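Local coordinates for protein porin (PDB 5DL7) that probably acts as an outer-membrane beta-barrel porin that lets small solutes, possibly vanillate among them, cross the outer membrane, at residues Arg28-Asp33 with Arg410-Tyr415. Residues are numbered along the deposited sequence; the frame is centred on the assembly and turned at random.
Sequences RNFYFD and RLNVDY. With C8E ((hydroxyethyloxy)tri(ethyloxy)octane), chain K.
N29 and Y31 pair with V413 and L411 where the first and last long strands of the porin meet, the antiparallel seam that closes the beta-barrel. The evidence is the backbone: the axes of the two segments approach to 4.8 Å with N-to-C directions 179° apart, and two hydrogen-bonded pairs have near-straight bonds, such as N29 N to V413 O at 2.8 Å and L411 N to Y31 O at 2.9 Å. The tight part is F30, F32, R410 and N412, all buried; L93 touches F30 and S91 touches F32. N412 lays ND2 3.3 Å above the centre of the F30 ring, amide and ring planes 66° apart, while its OD1 accepts from R389. Beside it R410, extended from CG to NE, brings NE to 3.7 Å from F32 CE2, while its NH2 forms a salt bridge with E408 OE2. At the end of this face, partly exposed, R28 and D414 form a salt bridge of doubtful geometry; R28 NH1 also bonds the carbonyls of R140 and L141. The other face is looser and carries one detergent molecule (C8E), consistent with the lipid-facing side: Y31 CD2 meets L411 CD1 at 3.9 Å, and C8E C16 lies over the tyrosine ring, offset toward its rim. N29 OD1, also bonded by W49 NE1, accepts a hydrogen bond from detergent O21 at 3.1 Å.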
# COMPACT_ATOMS: atom_id res chain seq x y z
N ARG A 28 -17.66 -1.37 -3.97
CA ARG A 28 -16.52 -1.02 -4.86
C ARG A 28 -16.64 -1.73 -6.18
O ARG A 28 -17.00 -2.91 -6.20
CB ARG A 28 -15.23 -1.52 -4.24
CG ARG A 28 -14.99 -1.08 -2.83
CD ARG A 28 -13.91 0.08 -2.94
NE ARG A 28 -12.76 -0.63 -3.00
CZ ARG A 28 -11.48 -0.52 -3.50
NH1 ARG A 28 -10.87 -1.62 -3.26
NH2 ARG A 28 -10.80 0.39 -4.10
N ASN A 29 -16.47 -1.03 -7.28
CA ASN A 29 -16.39 -1.61 -8.60
C ASN A 29 -14.97 -1.20 -9.10
O ASN A 29 -14.63 -0.01 -8.97
CB ASN A 29 -17.40 -0.96 -9.45
CG ASN A 29 -17.49 -1.63 -10.79
OD1 ASN A 29 -16.70 -1.41 -11.64
ND2 ASN A 29 -18.41 -2.53 -10.93
N PHE A 30 -14.17 -2.17 -9.46
CA PHE A 30 -12.72 -1.99 -9.77
C PHE A 30 -12.42 -2.70 -11.12
O PHE A 30 -12.56 -3.88 -11.22
CB PHE A 30 -11.98 -2.57 -8.64
CG PHE A 30 -10.53 -2.17 -8.50
CD1 PHE A 30 -9.66 -1.91 -9.61
CD2 PHE A 30 -9.92 -2.19 -7.22
CE1 PHE A 30 -8.33 -1.52 -9.47
CE2 PHE A 30 -8.56 -1.78 -7.05
CZ PHE A 30 -7.76 -1.45 -8.17
N TYR A 31 -11.96 -1.96 -12.08
CA TYR A 31 -11.42 -2.55 -13.32
C TYR A 31 -9.92 -2.32 -13.35
O TYR A 31 -9.48 -1.17 -13.05
CB TYR A 31 -12.02 -1.78 -14.51
CG TYR A 31 -11.48 -2.21 -15.85
CD1 TYR A 31 -11.67 -3.54 -16.29
CD2 TYR A 31 -10.66 -1.39 -16.62
CE1 TYR A 31 -11.17 -3.97 -17.52
CE2 TYR A 31 -10.12 -1.83 -17.84
CZ TYR A 31 -10.42 -3.12 -18.28
OH TYR A 31 -9.91 -3.56 -19.46
N PHE A 32 -9.17 -3.36 -13.66
CA PHE A 32 -7.69 -3.31 -13.63
C PHE A 32 -7.22 -3.89 -14.95
O PHE A 32 -7.65 -4.95 -15.33
CB PHE A 32 -7.17 -4.19 -12.49
CG PHE A 32 -5.66 -4.26 -12.36
CD1 PHE A 32 -4.90 -5.07 -13.22
CD2 PHE A 32 -4.99 -3.53 -11.37
CE1 PHE A 32 -3.53 -5.13 -13.13
CE2 PHE A 32 -3.59 -3.60 -11.25
CZ PHE A 32 -2.87 -4.38 -12.16
N ASP A 33 -6.42 -3.11 -15.65
CA ASP A 33 -5.86 -3.63 -16.95
C ASP A 33 -4.41 -3.20 -16.99
O ASP A 33 -4.14 -2.03 -17.32
CB ASP A 33 -6.60 -2.93 -18.06
CG ASP A 33 -6.01 -3.29 -19.52
OD1 ASP A 33 -5.59 -4.48 -19.65
OD2 ASP A 33 -6.00 -2.36 -20.44
N ARG A 410 -6.42 1.73 -14.15
CA ARG A 410 -7.25 1.27 -13.03
C ARG A 410 -8.44 2.25 -12.98
O ARG A 410 -8.29 3.45 -12.99
CB ARG A 410 -6.54 1.36 -11.64
CG ARG A 410 -5.30 0.50 -11.57
CD ARG A 410 -4.57 0.61 -10.18
NE ARG A 410 -3.28 -0.08 -10.29
CZ ARG A 410 -2.45 -0.21 -9.28
NH1 ARG A 410 -2.77 0.22 -8.09
NH2 ARG A 410 -1.26 -0.64 -9.51
N LEU A 411 -9.67 1.71 -12.94
CA LEU A 411 -10.89 2.50 -12.80
C LEU A 411 -11.63 2.02 -11.56
O LEU A 411 -11.75 0.82 -11.34
CB LEU A 411 -11.77 2.30 -14.01
CG LEU A 411 -11.12 2.65 -15.39
CD1 LEU A 411 -12.11 2.25 -16.56
CD2 LEU A 411 -10.62 4.07 -15.50
N ASN A 412 -12.04 2.96 -10.77
CA ASN A 412 -12.74 2.73 -9.52
C ASN A 412 -13.98 3.47 -9.39
O ASN A 412 -14.02 4.73 -9.60
CB ASN A 412 -11.84 3.08 -8.29
CG ASN A 412 -10.50 2.33 -8.29
OD1 ASN A 412 -9.46 2.73 -8.84
ND2 ASN A 412 -10.56 1.10 -7.71
N VAL A 413 -15.07 2.84 -8.98
CA VAL A 413 -16.24 3.56 -8.49
C VAL A 413 -16.57 3.00 -7.12
O VAL A 413 -16.70 1.78 -6.98
CB VAL A 413 -17.49 3.46 -9.43
CG1 VAL A 413 -18.62 4.17 -8.81
CG2 VAL A 413 -17.12 3.96 -10.87
N ASP A 414 -16.63 3.83 -6.12
CA ASP A 414 -16.90 3.43 -4.74
C ASP A 414 -18.02 4.22 -4.09
O ASP A 414 -18.27 5.44 -4.36
CB ASP A 414 -15.63 3.58 -3.91
CG ASP A 414 -14.45 2.63 -4.36
OD1 ASP A 414 -14.47 1.87 -5.30
OD2 ASP A 414 -13.49 2.50 -3.60
N TYR A 415 -18.80 3.59 -3.19
CA TYR A 415 -19.76 4.32 -2.44
C TYR A 415 -19.70 3.84 -0.99
O TYR A 415 -19.81 2.61 -0.80
CB TYR A 415 -21.22 4.10 -2.98
CG TYR A 415 -22.26 4.87 -2.21
CD1 TYR A 415 -22.45 6.25 -2.38
CD2 TYR A 415 -23.04 4.26 -1.23
CE1 TYR A 415 -23.30 6.97 -1.57
CE2 TYR A 415 -23.96 4.95 -0.45
CZ TYR A 415 -24.08 6.31 -0.61
OH TYR A 415 -24.95 6.95 0.16
O12 C8E K . -14.09 -5.62 -19.76
C13 C8E K . -15.13 -4.81 -19.26
C14 C8E K . -14.54 -3.62 -18.51
O15 C8E K . -15.55 -2.65 -18.20
C16 C8E K . -15.04 -1.38 -17.72
C17 C8E K . -15.99 -1.02 -16.61
O18 C8E K . -15.79 0.27 -16.02
C19 C8E K . -16.02 0.23 -14.60
C20 C8E K . -15.48 1.44 -13.85
O21 C8E K . -14.97 1.05 -12.51